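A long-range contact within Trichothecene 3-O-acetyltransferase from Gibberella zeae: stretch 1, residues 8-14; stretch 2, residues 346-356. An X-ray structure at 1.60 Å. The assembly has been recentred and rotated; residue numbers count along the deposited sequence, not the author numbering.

Stretch 1, residues 8-14: DTLGQLP
Stretch 2 (346-356) RTRGLATYLHN

A short N-terminal turn packs against one side of a helix more than 330 residues further along the chain, in a small van der Waals contact (370 Å² buried) centred on leucine side chains, with Thr9 against the helix backbone and no hydrogen bond between the stretches. Stretch 2 belongs to a helix that begins earlier in the chain, with i+4 N to i O hydrogen bonds such as His355 N to Ala351 O (2.8 Å). Residues 10-12 form a 3-10 segment, phi/psi running from -63/-28 at Leu10 to -85/-1 at Gln12, with Gln12 N hydrogen-bonded to Thr9 O at 3.0 Å; Leu13 then extends (-55/126). The closest CA pair is Leu10 and Ala351, 5.7 Å apart. The CA-to-CB bond of Leu10 (chi1 m, chi2 t) points sideways to the helix, but the side-chain end comes nearer: CD2 lies 4.2 Å from Ala351 CB and 3.6 Å from CD2 of Leu350 (t, p), which points toward the turn, while CD1 reaches Thr347 CG2 at 3.8 Å. Thr9 (m) points toward the helix, its CG2 3.4 Å from Ala351 O, a carbonyl already engaged by His355 N. Leu354 (m, t) points back toward the turn and spans three of its residues: CD1 is 3.7 Å from Thr9 O and 4.2 Å from Leu10 CD2; CD2 is 4.1 Å from Leu13 CD2 (Leu13 m, t), with Leu354 CD1 about as close. Thr352 points away, its OG1 hydrogen-bonded to Arg348 O at 2.7 Å.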

# COMPACT_ATOMS: atom_id res chain seq x y z
N ASP A 8 12.80 -9.43 -6.23
CA ASP A 8 13.66 -8.44 -5.59
C ASP A 8 14.15 -9.01 -4.27
O ASP A 8 13.39 -9.70 -3.58
CB ASP A 8 12.87 -7.16 -5.30
CG ASP A 8 12.47 -6.43 -6.55
OD1 ASP A 8 13.32 -5.71 -7.12
OD2 ASP A 8 11.29 -6.53 -6.94
N THR A 9 15.39 -8.73 -3.92
CA THR A 9 15.90 -9.17 -2.61
C THR A 9 15.02 -8.65 -1.47
O THR A 9 14.72 -9.38 -0.53
CB THR A 9 17.38 -8.82 -2.44
OG1 THR A 9 18.12 -9.46 -3.50
CG2 THR A 9 17.91 -9.32 -1.09
N LEU A 10 14.57 -7.40 -1.59
CA LEU A 10 13.67 -6.80 -0.61
C LEU A 10 12.33 -7.54 -0.56
O LEU A 10 11.67 -7.56 0.49
CB LEU A 10 13.45 -5.32 -0.92
CG LEU A 10 14.68 -4.41 -0.82
CD1 LEU A 10 14.34 -3.02 -1.38
CD2 LEU A 10 15.15 -4.32 0.63
N GLY A 11 11.94 -8.15 -1.68
CA GLY A 11 10.70 -8.92 -1.76
C GLY A 11 10.80 -10.31 -1.14
O GLY A 11 9.82 -11.06 -1.09
N GLN A 12 12.00 -10.67 -0.69
CA GLN A 12 12.18 -11.94 0.00
C GLN A 12 11.84 -11.77 1.50
O GLN A 12 11.93 -12.73 2.25
CB GLN A 12 13.60 -12.51 -0.19
CG GLN A 12 14.11 -12.54 -1.65
CD GLN A 12 13.57 -13.70 -2.50
OE1 GLN A 12 12.92 -14.62 -1.99
NE2 GLN A 12 13.85 -13.67 -3.80
N LEU A 13 11.48 -10.55 1.92
CA LEU A 13 10.99 -10.29 3.29
C LEU A 13 9.80 -11.21 3.59
O LEU A 13 8.83 -11.25 2.82
CB LEU A 13 10.57 -8.83 3.48
CG LEU A 13 11.66 -7.77 3.66
CD1 LEU A 13 11.13 -6.36 3.38
CD2 LEU A 13 12.27 -7.86 5.05
N PRO A 14 9.88 -11.99 4.70
CA PRO A 14 8.83 -12.96 5.05
C PRO A 14 7.42 -12.38 5.12
O PRO A 14 6.46 -13.04 4.71
CB PRO A 14 9.26 -13.44 6.44
CG PRO A 14 10.73 -13.29 6.44
CD PRO A 14 10.99 -12.02 5.67
N ARG A 346 20.63 3.16 3.14
CA ARG A 346 19.84 2.33 4.04
C ARG A 346 19.25 1.15 3.29
O ARG A 346 19.32 0.01 3.76
CB ARG A 346 18.75 3.17 4.71
CG ARG A 346 19.31 4.18 5.73
CD ARG A 346 18.22 5.00 6.42
NE ARG A 346 17.28 4.12 7.11
CZ ARG A 346 16.01 3.95 6.76
NH1 ARG A 346 15.51 4.64 5.73
NH2 ARG A 346 15.25 3.11 7.43
N THR A 347 18.70 1.42 2.11
CA THR A 347 18.05 0.39 1.31
C THR A 347 19.07 -0.64 0.83
O THR A 347 18.80 -1.84 0.82
CB THR A 347 17.27 1.04 0.13
OG1 THR A 347 16.29 1.94 0.67
CG2 THR A 347 16.56 -0.02 -0.71
N ARG A 348 20.26 -0.16 0.44
CA ARG A 348 21.34 -1.07 0.06
C ARG A 348 21.76 -1.95 1.24
O ARG A 348 22.06 -3.13 1.06
CB ARG A 348 22.55 -0.31 -0.50
CG ARG A 348 22.30 0.31 -1.86
CD ARG A 348 23.52 1.09 -2.32
NE ARG A 348 24.63 0.19 -2.63
CZ ARG A 348 25.91 0.55 -2.70
NH1 ARG A 348 26.27 1.81 -2.46
NH2 ARG A 348 26.84 -0.35 -3.00
N GLY A 349 21.76 -1.37 2.44
CA GLY A 349 22.09 -2.11 3.66
C GLY A 349 21.09 -3.22 3.96
O GLY A 349 21.48 -4.37 4.20
N LEU A 350 19.80 -2.87 3.93
CA LEU A 350 18.74 -3.86 4.13
C LEU A 350 18.83 -4.99 3.10
O LEU A 350 18.80 -6.18 3.46
CB LEU A 350 17.36 -3.19 4.11
CG LEU A 350 16.17 -4.15 4.24
CD1 LEU A 350 16.22 -4.97 5.55
CD2 LEU A 350 14.87 -3.41 4.14
N ALA A 351 18.96 -4.63 1.82
CA ALA A 351 19.09 -5.63 0.76
C ALA A 351 20.30 -6.53 0.98
O ALA A 351 20.22 -7.74 0.83
CB ALA A 351 19.13 -4.98 -0.63
N THR A 352 21.43 -5.93 1.39
CA THR A 352 22.67 -6.69 1.62
C THR A 352 22.53 -7.66 2.78
O THR A 352 22.93 -8.82 2.68
CB THR A 352 23.88 -5.74 1.82
OG1 THR A 352 24.02 -4.92 0.65
CG2 THR A 352 25.16 -6.54 1.99
N TYR A 353 21.95 -7.19 3.89
CA TYR A 353 21.71 -8.06 5.04
C TYR A 353 20.84 -9.26 4.65
O TYR A 353 21.13 -10.40 5.02
CB TYR A 353 21.06 -7.29 6.19
CG TYR A 353 20.92 -8.12 7.44
CD1 TYR A 353 21.97 -8.24 8.35
CD2 TYR A 353 19.74 -8.82 7.70
CE1 TYR A 353 21.84 -9.01 9.50
CE2 TYR A 353 19.60 -9.61 8.85
CZ TYR A 353 20.66 -9.69 9.74
OH TYR A 353 20.54 -10.46 10.88
N LEU A 354 19.76 -8.98 3.92
CA LEU A 354 18.89 -10.05 3.43
C LEU A 354 19.67 -11.02 2.55
O LEU A 354 19.62 -12.23 2.73
CB LEU A 354 17.71 -9.45 2.66
CG LEU A 354 16.62 -8.84 3.54
CD1 LEU A 354 15.78 -7.86 2.72
CD2 LEU A 354 15.73 -9.92 4.19
N HIS A 355 20.41 -10.47 1.59
CA HIS A 355 21.19 -11.29 0.67
C HIS A 355 22.16 -12.21 1.41
O HIS A 355 22.32 -13.39 1.05
CB HIS A 355 21.94 -10.38 -0.31
CG HIS A 355 22.81 -11.12 -1.28
ND1 HIS A 355 22.30 -11.99 -2.22
CD2 HIS A 355 24.15 -11.09 -1.46
CE1 HIS A 355 23.30 -12.48 -2.94
NE2 HIS A 355 24.43 -11.96 -2.50
N ASN A 356 22.80 -11.67 2.45
CA ASN A 356 23.83 -12.38 3.21
C ASN A 356 23.29 -13.42 4.18
O ASN A 356 24.06 -14.20 4.77
CB ASN A 356 24.71 -11.39 3.98
CG ASN A 356 25.60 -10.55 3.08
OD1 ASN A 356 25.85 -10.89 1.92
ND2 ASN A 356 26.09 -9.43 3.63